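Local structure of type III secretion system effector protein ExoU (Pseudomonas fluorescens, 4QMK) at residues G83-L88 and K120-L125; S195-I200 and R218-G223; A201-A206 and R235-I240; R228-L233 and K241-T246. The protein is a type III secretion effector, probably a patatin-like phospholipase that is delivered into host cells and directed to the plasma membrane by a phosphoinositide-binding domain. All coordinates share one frame; numbering follows the deposited sequence.

Contact 1 (G83-L88 and K120-L125); sequences GMVQAL and KAFTQL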
loop_
_atom_site.group_PDB
_atom_site.type_symbol
_atom_site.label_atom_id
_atom_site.label_comp_id
_atom_site.label_asym_id
_atom_site.label_seq_id
_atom_site.Cartn_x
_atom_site.Cartn_y
_atom_site.Cartn_z
ATOM N N GLY A 83 37.605 -0.318 0.725
ATOM C CA GLY A 83 38.571 0.754 0.440
ATOM C C GLY A 83 37.895 1.999 -0.195
ATOM O O GLY A 83 38.280 3.169 0.069
ATOM N N MET A 84 36.887 1.759 -1.017
ATOM C CA MET A 84 36.173 2.862 -1.613
ATOM C C MET A 84 35.512 3.709 -0.496
ATOM O O MET A 84 35.539 4.955 -0.535
ATOM C CB MET A 84 35.192 2.313 -2.643
ATOM C CG MET A 84 34.320 3.330 -3.310
ATOM S SD MET A 84 32.819 3.600 -2.392
ATOM C CE MET A 84 32.119 1.959 -2.573
ATOM N N VAL A 85 34.951 3.051 0.502
ATOM C CA VAL A 85 34.337 3.793 1.597
ATOM C C VAL A 85 35.381 4.494 2.508
ATOM O O VAL A 85 35.122 5.593 3.053
ATOM C CB VAL A 85 33.510 2.876 2.476
ATOM C CG1 VAL A 85 32.853 3.669 3.614
ATOM C CG2 VAL A 85 32.490 2.155 1.627
ATOM N N GLN A 86 36.539 3.854 2.691
ATOM C CA GLN A 86 37.597 4.468 3.437
ATOM C C GLN A 86 37.967 5.781 2.767
ATOM O O GLN A 86 37.994 6.826 3.412
ATOM C CB GLN A 86 38.803 3.532 3.544
ATOM C CG GLN A 86 38.541 2.302 4.377
ATOM C CD GLN A 86 39.413 1.123 3.972
ATOM O OE1 GLN A 86 40.523 1.299 3.457
ATOM N NE2 GLN A 86 38.941 -0.089 4.258
ATOM N N ALA A 87 38.221 5.720 1.467
ATOM C CA ALA A 87 38.551 6.913 0.651
ATOM C C ALA A 87 37.513 8.003 0.759
ATOM O O ALA A 87 37.865 9.148 0.876
ATOM C CB ALA A 87 38.716 6.532 -0.806
ATOM N N LEU A 88 36.227 7.663 0.724
ATOM C CA LEU A 88 35.198 8.716 0.854
ATOM C C LEU A 88 35.214 9.423 2.211
ATOM O O LEU A 88 35.165 10.649 2.279
ATOM C CB LEU A 88 33.805 8.173 0.593
ATOM C CG LEU A 88 33.514 7.898 -0.871
ATOM C CD1 LEU A 88 32.231 7.099 -0.971
ATOM C CD2 LEU A 88 33.398 9.185 -1.655
ATOM N N LYS A 120 34.941 1.687 8.935
ATOM C CA LYS A 120 35.530 0.665 9.757
ATOM C C LYS A 120 34.564 -0.505 9.989
ATOM O O LYS A 120 34.906 -1.648 9.713
ATOM C CB LYS A 120 36.019 1.355 11.011
ATOM C CG LYS A 120 36.609 2.716 10.598
ATOM C CD LYS A 120 37.915 3.064 11.302
ATOM C CE LYS A 120 38.566 4.295 10.684
ATOM N NZ LYS A 120 39.826 4.640 11.384
ATOM N N ALA A 121 33.351 -0.205 10.449
ATOM C CA ALA A 121 32.321 -1.226 10.651
ATOM C C ALA A 121 32.103 -1.977 9.347
ATOM O O ALA A 121 32.154 -3.209 9.308
ATOM C CB ALA A 121 31.028 -0.566 11.098
ATOM N N PHE A 122 31.918 -1.211 8.270
ATOM C CA PHE A 122 31.751 -1.776 6.941
ATOM C C PHE A 122 32.914 -2.678 6.485
ATOM O O PHE A 122 32.694 -3.684 5.828
ATOM C CB PHE A 122 31.487 -0.666 5.886
ATOM C CG PHE A 122 31.169 -1.217 4.531
ATOM C CD1 PHE A 122 29.951 -1.763 4.285
ATOM C CD2 PHE A 122 32.120 -1.249 3.541
ATOM C CE1 PHE A 122 29.655 -2.324 3.056
ATOM C CE2 PHE A 122 31.840 -1.766 2.291
ATOM C CZ PHE A 122 30.598 -2.318 2.041
ATOM N N THR A 123 34.137 -2.289 6.772
ATOM C CA THR A 123 35.295 -3.112 6.402
ATOM C C THR A 123 35.303 -4.428 7.177
ATOM O O THR A 123 35.507 -5.505 6.620
ATOM C CB THR A 123 36.622 -2.387 6.704
ATOM O OG1 THR A 123 36.535 -1.022 6.239
ATOM C CG2 THR A 123 37.767 -3.103 6.049
ATOM N N GLN A 124 35.055 -4.315 8.473
ATOM C CA GLN A 124 35.016 -5.462 9.387
ATOM C C GLN A 124 33.961 -6.469 8.928
ATOM O O GLN A 124 34.238 -7.662 8.784
ATOM C CB GLN A 124 34.675 -4.928 10.793
ATOM C CG GLN A 124 34.419 -5.966 11.867
ATOM C CD GLN A 124 35.651 -6.763 12.215
ATOM O OE1 GLN A 124 35.590 -7.986 12.405
ATOM N NE2 GLN A 124 36.791 -6.078 12.303
ATOM N N LEU A 125 32.753 -5.965 8.705
ATOM C CA LEU A 125 31.651 -6.801 8.317
ATOM C C LEU A 125 31.869 -7.456 6.955
ATOM O O LEU A 125 31.488 -8.599 6.760
ATOM C CB LEU A 125 30.372 -5.963 8.338
ATOM C CG LEU A 125 29.005 -6.603 8.034
ATOM C CD1 LEU A 125 27.907 -5.668 8.511
ATOM C CD2 LEU A 125 28.832 -6.890 6.555
#

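Contact 2 (S195-I200 and R218-G223); sequences SILAHI and RLSAGG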
loop_
_atom_site.group_PDB
_atom_site.type_symbol
_atom_site.label_atom_id
_atom_site.label_comp_id
_atom_site.label_asym_id
_atom_site.label_seq_id
_atom_site.Cartn_x
_atom_site.Cartn_y
_atom_site.Cartn_z
ATOM N N SER A 195 22.709 -0.162 13.271
ATOM C CA SER A 195 23.299 1.078 12.746
ATOM C C SER A 195 22.357 2.250 12.831
ATOM O O SER A 195 22.728 3.294 13.344
ATOM C CB SER A 195 23.708 0.879 11.310
ATOM O OG SER A 195 24.029 2.111 10.725
ATOM N N ILE A 196 21.125 2.066 12.371
ATOM C CA ILE A 196 20.132 3.139 12.398
ATOM C C ILE A 196 19.780 3.584 13.812
ATOM O O ILE A 196 19.731 4.779 14.115
ATOM C CB ILE A 196 18.843 2.711 11.709
ATOM C CG1 ILE A 196 19.016 2.759 10.204
ATOM C CG2 ILE A 196 17.696 3.630 12.087
ATOM C CD1 ILE A 196 17.871 2.138 9.436
ATOM N N LEU A 197 19.529 2.623 14.693
ATOM C CA LEU A 197 19.193 2.959 16.076
ATOM C C LEU A 197 20.301 3.780 16.721
ATOM O O LEU A 197 20.032 4.826 17.323
ATOM C CB LEU A 197 18.896 1.705 16.891
ATOM C CG LEU A 197 17.593 1.022 16.486
ATOM C CD1 LEU A 197 17.326 -0.227 17.305
ATOM C CD2 LEU A 197 16.400 1.947 16.577
ATOM N N ALA A 198 21.536 3.302 16.594
ATOM C CA ALA A 198 22.686 4.011 17.123
ATOM C C ALA A 198 22.628 5.463 16.639
ATOM O O ALA A 198 22.698 6.392 17.433
ATOM C CB ALA A 198 23.979 3.336 16.677
ATOM N N HIS A 199 22.466 5.658 15.338
ATOM C CA HIS A 199 22.433 7.013 14.795
ATOM C C HIS A 199 21.277 7.802 15.371
ATOM O O HIS A 199 21.455 8.922 15.801
ATOM C CB HIS A 199 22.403 7.023 13.255
ATOM C CG HIS A 199 23.725 6.696 12.622
ATOM N ND1 HIS A 199 24.706 7.639 12.415
ATOM C CD2 HIS A 199 24.235 5.527 12.161
ATOM C CE1 HIS A 199 25.767 7.070 11.864
ATOM N NE2 HIS A 199 25.508 5.784 11.704
ATOM N N ILE A 200 20.094 7.213 15.409
ATOM C CA ILE A 200 18.951 7.913 15.989
ATOM C C ILE A 200 19.291 8.343 17.408
ATOM O O ILE A 200 19.024 9.496 17.774
ATOM C CB ILE A 200 17.677 7.057 15.985
ATOM C CG1 ILE A 200 17.221 6.846 14.544
ATOM C CG2 ILE A 200 16.556 7.736 16.760
ATOM C CD1 ILE A 200 16.059 5.881 14.384
ATOM N N ARG A 218 9.277 1.222 16.019
ATOM C CA ARG A 218 8.971 0.149 15.091
ATOM C C ARG A 218 10.169 -0.777 14.912
ATOM O O ARG A 218 10.014 -1.989 14.851
ATOM C CB ARG A 218 8.506 0.726 13.751
ATOM C CG ARG A 218 7.672 -0.254 12.937
ATOM C CD ARG A 218 7.193 0.332 11.609
ATOM N NE ARG A 218 8.320 0.721 10.741
ATOM C CZ ARG A 218 9.114 -0.134 10.092
ATOM N NH1 ARG A 218 8.944 -1.452 10.196
ATOM N NH2 ARG A 218 10.104 0.332 9.356
ATOM N N LEU A 219 11.362 -0.207 14.864
ATOM C CA LEU A 219 12.573 -0.999 14.660
ATOM C C LEU A 219 13.024 -1.770 15.901
ATOM O O LEU A 219 13.494 -2.899 15.795
ATOM C CB LEU A 219 13.704 -0.107 14.149
ATOM C CG LEU A 219 13.492 0.468 12.732
ATOM C CD1 LEU A 219 14.567 1.483 12.394
ATOM C CD2 LEU A 219 13.448 -0.624 11.686
ATOM N N SER A 220 12.858 -1.146 17.074
ATOM C CA SER A 220 13.227 -1.758 18.360
ATOM C C SER A 220 12.534 -3.088 18.528
ATOM O O SER A 220 13.185 -4.097 18.802
ATOM C CB SER A 220 12.866 -0.851 19.516
ATOM O OG SER A 220 13.522 0.378 19.373
ATOM N N ALA A 221 11.218 -3.089 18.347
ATOM C CA ALA A 221 10.431 -4.315 18.416
ATOM C C ALA A 221 11.104 -5.427 17.614
ATOM O O ALA A 221 11.371 -6.525 18.121
ATOM C CB ALA A 221 9.036 -4.068 17.881
ATOM N N GLY A 222 11.429 -5.118 16.374
ATOM C CA GLY A 222 12.029 -6.106 15.497
ATOM C C GLY A 222 11.680 -5.927 14.039
ATOM O O GLY A 222 11.947 -6.821 13.253
ATOM N N GLY A 223 11.071 -4.789 13.682
ATOM C CA GLY A 223 10.735 -4.472 12.292
ATOM C C GLY A 223 11.972 -4.027 11.531
ATOM O O GLY A 223 12.902 -3.479 12.099
#

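Contact 3 (A201-A206 and R235-I240); sequences AGMPPA and RHIPAI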
loop_
_atom_site.group_PDB
_atom_site.type_symbol
_atom_site.label_atom_id
_atom_site.label_comp_id
_atom_site.label_asym_id
_atom_site.label_seq_id
_atom_site.Cartn_x
_atom_site.Cartn_y
_atom_site.Cartn_z
ATOM N N ALA A 201 19.911 7.440 18.190
ATOM C CA ALA A 201 20.277 7.743 19.587
ATOM C C ALA A 201 21.261 8.913 19.712
ATOM O O ALA A 201 21.223 9.666 20.692
ATOM C CB ALA A 201 20.833 6.503 20.280
ATOM N N GLY A 202 22.132 9.077 18.720
ATOM C CA GLY A 202 23.100 10.161 18.738
ATOM C C GLY A 202 22.474 11.531 18.564
ATOM O O GLY A 202 23.140 12.537 18.747
ATOM N N MET A 203 21.193 11.591 18.232
ATOM C CA MET A 203 20.541 12.888 18.057
ATOM C C MET A 203 20.378 13.612 19.416
ATOM O O MET A 203 20.411 12.974 20.482
ATOM C CB MET A 203 19.169 12.728 17.388
ATOM C CG MET A 203 19.193 12.483 15.902
ATOM S SD MET A 203 17.530 12.234 15.210
ATOM C CE MET A 203 16.951 13.909 14.789
ATOM N N PRO A 204 20.218 14.954 19.385
ATOM C CA PRO A 204 19.977 15.623 20.661
ATOM C C PRO A 204 18.701 15.087 21.330
ATOM O O PRO A 204 17.675 14.908 20.654
ATOM C CB PRO A 204 19.811 17.103 20.269
ATOM C CG PRO A 204 20.459 17.237 18.927
ATOM C CD PRO A 204 20.303 15.908 18.261
ATOM N N PRO A 205 18.761 14.811 22.643
ATOM C CA PRO A 205 17.527 14.354 23.288
ATOM C C PRO A 205 16.423 15.411 23.111
ATOM O O PRO A 205 15.238 15.073 23.092
ATOM C CB PRO A 205 17.924 14.212 24.770
ATOM C CG PRO A 205 19.416 14.318 24.819
ATOM C CD PRO A 205 19.831 15.103 23.619
ATOM N N ALA A 206 16.855 16.670 22.963
ATOM C CA ALA A 206 15.997 17.850 22.772
ATOM C C ALA A 206 14.602 17.584 22.175
ATOM O O ALA A 206 13.673 17.240 22.899
ATOM C CB ALA A 206 16.752 18.907 21.954
ATOM N N ARG A 235 16.459 13.115 6.013
ATOM C CA ARG A 235 16.176 14.543 6.173
ATOM C C ARG A 235 16.734 15.109 7.477
ATOM O O ARG A 235 17.012 16.290 7.540
ATOM C CB ARG A 235 14.670 14.822 6.183
ATOM C CG ARG A 235 13.898 14.436 4.939
ATOM C CD ARG A 235 12.442 14.516 5.357
ATOM N NE ARG A 235 11.549 13.668 4.588
ATOM C CZ ARG A 235 10.388 13.196 5.052
ATOM N NH1 ARG A 235 9.992 13.473 6.295
ATOM N NH2 ARG A 235 9.635 12.414 4.277
ATOM N N HIS A 236 16.843 14.284 8.511
ATOM C CA HIS A 236 17.258 14.756 9.830
ATOM C C HIS A 236 18.599 14.246 10.284
ATOM O O HIS A 236 19.129 14.740 11.278
ATOM C CB HIS A 236 16.203 14.364 10.897
ATOM C CG HIS A 236 14.797 14.733 10.515
ATOM N ND1 HIS A 236 14.269 15.985 10.745
ATOM C CD2 HIS A 236 13.827 14.029 9.877
ATOM C CE1 HIS A 236 13.036 16.034 10.270
ATOM N NE2 HIS A 236 12.742 14.863 9.738
ATOM N N ILE A 237 19.104 13.210 9.606
ATOM C CA ILE A 237 20.366 12.544 9.960
ATOM C C ILE A 237 21.176 12.367 8.676
ATOM O O ILE A 237 20.887 11.474 7.864
ATOM C CB ILE A 237 20.126 11.167 10.610
ATOM C CG1 ILE A 237 19.123 11.306 11.748
ATOM C CG2 ILE A 237 21.432 10.583 11.135
ATOM C CD1 ILE A 237 18.757 10.007 12.423
ATOM N N PRO A 238 22.175 13.235 8.473
ATOM C CA PRO A 238 23.014 13.213 7.296
ATOM C C PRO A 238 23.735 11.898 7.031
ATOM O O PRO A 238 23.990 11.607 5.882
ATOM C CB PRO A 238 24.027 14.314 7.562
ATOM C CG PRO A 238 23.368 15.213 8.545
ATOM C CD PRO A 238 22.540 14.323 9.397
ATOM N N ALA A 239 24.043 11.100 8.054
ATOM C CA ALA A 239 24.734 9.837 7.836
ATOM C C ALA A 239 23.840 8.744 7.185
ATOM O O ALA A 239 24.356 7.817 6.585
ATOM C CB ALA A 239 25.309 9.313 9.143
ATOM N N ILE A 240 22.523 8.838 7.354
ATOM C CA ILE A 240 21.599 7.905 6.748
ATOM C C ILE A 240 21.215 8.435 5.343
ATOM O O ILE A 240 20.902 9.615 5.171
ATOM C CB ILE A 240 20.299 7.773 7.533
ATOM C CG1 ILE A 240 20.523 7.593 9.040
ATOM C CG2 ILE A 240 19.501 6.603 6.993
ATOM C CD1 ILE A 240 21.344 6.382 9.404
#

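Contact 4 (R228-L233 and K241-T246); sequences RDLEVL and KQLNIT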
loop_
_atom_site.group_PDB
_atom_site.type_symbol
_atom_site.label_atom_id
_atom_site.label_comp_id
_atom_site.label_asym_id
_atom_site.label_seq_id
_atom_site.Cartn_x
_atom_site.Cartn_y
_atom_site.Cartn_z
ATOM N N ARG A 228 11.095 3.969 2.767
ATOM C CA ARG A 228 10.481 5.203 3.241
ATOM C C ARG A 228 11.127 5.664 4.522
ATOM O O ARG A 228 11.195 6.860 4.757
ATOM C CB ARG A 228 8.950 5.104 3.472
ATOM C CG ARG A 228 8.280 6.497 3.522
ATOM C CD ARG A 228 6.916 6.548 4.228
ATOM N NE ARG A 228 5.854 5.759 3.581
ATOM C CZ ARG A 228 5.200 6.116 2.463
ATOM N NH1 ARG A 228 5.517 7.231 1.805
ATOM N NH2 ARG A 228 4.246 5.332 1.973
ATOM N N ASP A 229 11.540 4.733 5.381
ATOM C CA ASP A 229 12.187 5.115 6.614
ATOM C C ASP A 229 13.448 5.824 6.296
ATOM O O ASP A 229 13.763 6.844 6.904
ATOM C CB ASP A 229 12.549 3.898 7.472
ATOM C CG ASP A 229 11.360 3.246 8.081
ATOM O OD1 ASP A 229 10.345 3.956 8.308
ATOM O OD2 ASP A 229 11.419 2.015 8.315
ATOM N N LEU A 230 14.219 5.233 5.392
ATOM C CA LEU A 230 15.483 5.813 4.998
ATOM C C LEU A 230 15.305 7.239 4.483
ATOM O O LEU A 230 15.946 8.139 4.971
ATOM C CB LEU A 230 16.191 4.909 3.976
ATOM C CG LEU A 230 16.855 3.642 4.546
ATOM C CD1 LEU A 230 17.628 2.909 3.469
ATOM C CD2 LEU A 230 17.811 3.972 5.656
ATOM N N GLU A 231 14.387 7.447 3.552
ATOM C CA GLU A 231 14.099 8.793 3.045
ATOM C C GLU A 231 13.810 9.796 4.180
ATOM O O GLU A 231 14.393 10.871 4.226
ATOM C CB GLU A 231 12.902 8.751 2.101
ATOM C CG GLU A 231 12.327 10.103 1.699
ATOM C CD GLU A 231 10.895 9.953 1.184
ATOM O OE1 GLU A 231 9.976 9.756 2.022
ATOM O OE2 GLU A 231 10.681 10.032 -0.055
ATOM N N VAL A 232 12.885 9.439 5.059
ATOM C CA VAL A 232 12.507 10.270 6.210
ATOM C C VAL A 232 13.681 10.552 7.149
ATOM O O VAL A 232 13.958 11.710 7.515
ATOM C CB VAL A 232 11.395 9.596 7.019
ATOM C CG1 VAL A 232 11.224 10.284 8.355
ATOM C CG2 VAL A 232 10.077 9.618 6.237
ATOM N N LEU A 233 14.397 9.492 7.494
ATOM C CA LEU A 233 15.537 9.610 8.352
ATOM C C LEU A 233 16.643 10.474 7.765
ATOM O O LEU A 233 17.315 11.193 8.510
ATOM C CB LEU A 233 16.090 8.226 8.621
ATOM C CG LEU A 233 15.287 7.353 9.543
ATOM C CD1 LEU A 233 15.977 6.006 9.693
ATOM C CD2 LEU A 233 15.147 8.033 10.886
ATOM N N LYS A 241 21.207 7.546 4.361
ATOM C CA LYS A 241 21.019 7.935 2.984
ATOM C C LYS A 241 19.783 7.344 2.346
ATOM O O LYS A 241 19.353 6.273 2.696
ATOM C CB LYS A 241 22.188 7.401 2.200
ATOM C CG LYS A 241 23.460 8.196 2.316
ATOM C CD LYS A 241 24.273 7.971 3.559
ATOM C CE LYS A 241 25.561 8.798 3.548
ATOM N NZ LYS A 241 25.356 10.277 3.558
ATOM N N GLN A 242 19.235 7.993 1.351
ATOM C CA GLN A 242 18.151 7.327 0.626
ATOM C C GLN A 242 18.767 6.182 -0.130
ATOM O O GLN A 242 19.985 6.180 -0.373
ATOM C CB GLN A 242 17.464 8.251 -0.334
ATOM C CG GLN A 242 16.878 9.461 0.332
ATOM C CD GLN A 242 16.357 10.417 -0.681
ATOM O OE1 GLN A 242 15.706 10.030 -1.645
ATOM N NE2 GLN A 242 16.682 11.657 -0.510
ATOM N N LEU A 243 17.947 5.220 -0.517
ATOM C CA LEU A 243 18.484 4.015 -1.139
ATOM C C LEU A 243 17.697 3.617 -2.353
ATOM O O LEU A 243 16.464 3.664 -2.318
ATOM C CB LEU A 243 18.455 2.877 -0.132
ATOM C CG LEU A 243 18.832 1.462 -0.614
ATOM C CD1 LEU A 243 20.293 1.411 -1.007
ATOM C CD2 LEU A 243 18.573 0.471 0.490
ATOM N N ASN A 244 18.421 3.238 -3.414
ATOM C CA ASN A 244 17.863 2.590 -4.585
ATOM C C ASN A 244 18.511 1.264 -4.730
ATOM O O ASN A 244 19.719 1.168 -4.847
ATOM C CB ASN A 244 18.252 3.305 -5.856
ATOM C CG ASN A 244 17.470 4.497 -6.072
ATOM O OD1 ASN A 244 16.345 4.422 -6.476
ATOM N ND2 ASN A 244 18.036 5.611 -5.769
ATOM N N ILE A 245 17.712 0.238 -4.829
ATOM C CA ILE A 245 18.198 -1.047 -5.144
ATOM C C ILE A 245 17.663 -1.390 -6.543
ATOM O O ILE A 245 16.471 -1.243 -6.839
ATOM C CB ILE A 245 17.764 -2.037 -4.099
ATOM C CG1 ILE A 245 18.513 -1.712 -2.854
ATOM C CG2 ILE A 245 18.070 -3.467 -4.558
ATOM C CD1 ILE A 245 18.425 -2.787 -1.783
ATOM N N THR A 246 18.553 -1.851 -7.395
ATOM C CA THR A 246 18.233 -2.067 -8.791
ATOM C C THR A 246 18.730 -3.371 -9.313
ATOM O O THR A 246 19.628 -3.964 -8.759
ATOM C CB THR A 246 18.894 -0.945 -9.596
ATOM O OG1 THR A 246 18.314 0.293 -9.168
ATOM C CG2 THR A 246 18.641 -1.096 -11.056
#

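Contact 1 (G83-L88 and K120-L125)
Val85 and Gln86 of helix 81-90 reach across to Phe122 and Thr123 of helix 119-127, a helix-helix contact within the patatin-like phospholipase fold. Val85 comes first. Its CG1 lies anti to the backbone N (chi1 -179°), which leaves CG2 as the branch that meets the aromatic ring. This methyl approaches the ring obliquely, with CG2 of Val85 3.9 Å from CD2 of Phe122 and 4.0 Å from its CE2, and the two side chains cross at about a right angle. Leu113 of helix 107-114 touches both residues, so a third helix joins this small apolar cluster. Phe122 also lies close to a bound beta-mercaptoethanol, probably a crystallisation additive. One residue on, Gln86 runs extended beyond CG and carries its amide out to Thr123, which like Gln86 is partly exposed; Arg419 and Gln415 of helix 408-431 contact Gln86 and Thr123 respectively. The Thr123 hydroxyl has a second partner in its own helix, the carbonyl O of Ala119, which helps fix its rotation. NE2 of Gln86 donates to OG1 of Thr123 at 3.3 Å, with an N-H...O angle of 154° and the oxygen only 13° out of the amide plane.

Contact 2 (S195-I200 and R218-G223)
Leu219, near the C-terminal end of helix 210-221, packs against Leu197 and Ile196 of helix 183-201; the three side chains account for most of the surface buried here between two consecutive helices of the patatin-like region. Leu219 is the central member. Its CG stands anti to the carbonyl carbon (chi1 -67°), and from there the CD1 branch reaches CG2 of Ile196 at 3.8 Å, the two side chains meeting at about a right angle. The base of the same side chain serves the other neighbour: CB of Leu219 lies 4.2 Å from CD2 of Leu197, a looser approach at an oblique angle. Leu197 CD2 also extends over the more exposed margin, 4.3 Å from OG of Ser220, a hydroxyl already bonded to the carbonyl O of Ala216 one turn earlier. Ile196 is buried and also touches Ala225, in the loop between helices 210-221 and 227-236. Gly222, the first residue past the helix, has a positive phi that takes the chain out of helical geometry. With branched aliphatic groups doing the touching and the one nearby hydroxyl satisfied within its own helix, the packing between these two segments rests on aliphatic shape and the hydrophobic effect.

Contact 3 (A201-A206 and R235-I240)
Met203, in the loop after helix 183-201, lays its side chain against His236 and Ile237, where helix 227-236 gives way to a turn. Its CB points toward the second segment, and CG, anti to the carbonyl carbon (chi1 -77°), continues the chain in that direction. The sulfur makes the first close meeting: SD of Met203 lies 3.8 Å from CD1 of Ile237 and 3.9 Å from its CG1, so the thioether rests against the far end of the isoleucine, with the two side chains at about a right angle. There the chain bends, chi3 being 88°, and this turn carries the terminal methyl to the histidine, CE of Met203 ending 4.0 Å from CB of His236. The imidazole itself leads away from the methionine, and its NE2 is hydrogen-bonded to Glu211, whose carboxylate also forms a salt bridge with Arg235. Ile237 is buried and packs further on Ile200 of helix 183-201. It also opens a type I beta turn that closes with Ile240 N bonded to Ile237 O at 3.1 Å. The apolar contact joins the loop between helices 183-201 and 210-221 to the helix-turn-strand connection that leads into strand 242-251 of the mixed sheet of the patatin-like fold.

Contact 4 (R228-L233 and K241-T246)
Leu230 of helix 227-236 and Leu243 of strand 242-251 make the apolar part of this contact, in which a helix is laid against the start of a strand of the central sheet of the patatin-like fold. CD1 of Leu230 approaches CB of Leu243 to 3.7 Å and CD2 of Leu243 to 4.0 Å. Leu243 places CG anti to its backbone N (chi1 173°), which keeps CD2 within range of that methyl. Ala114 of helix 107-114 and Ile270 of helix 270-278 touch both leucines, so the pair is enclosed by helices from two further parts of the fold.

A second kind of contact is made between side chain and backbone. CB of Leu230 sits 3.7 Å from the carbonyl O of Lys241, and CD1 of Leu230 lies 3.9 Å from the same oxygen, a van der Waals approach of the aliphatic chain. Beside it the methylene CG of Gln242 lies 3.9 Å from CA of Glu231, where the CA atoms of Glu231 and Gln242 come within 4.9 Å; here helix and strand backbones run close.

The polar ends look elsewhere. The Lys241 CB points away from the helix, and its buried NZ is held by the carbonyl O atoms of Val97 and Pro238. The backbone of Gln242 is bonded to Lys98 and Val100, joining it to strand 99-103 and the residue before it. Between the segments the contact is thus one of aliphatic groups with each other and with the carbonyl O of Lys241, while Lys241 NZ and the backbone of Gln242 are bonded outside the pair.

Contact 4 is the most buried of the four and, with its centre about 11 Å from the centre of the chain, the most central; contacts 1, 2 and 3 are partly buried and lie 23 to 25 Å out. Contacts 3 and 4 share helix 227-236, and contacts 2 and 3 draw on helix 183-201 and the loop that follows it. These three touch one another: His199 and Ile200 pack on Ala239 and Ile237, Ile196 and Ile200 meet Leu233, and Ile240 packs on Leu233. Contact 1 touches none of the others, and it alone has a hydrogen bond between its segments, joining two partly exposed residues, whereas buried contact 4 is made by aliphatic groups.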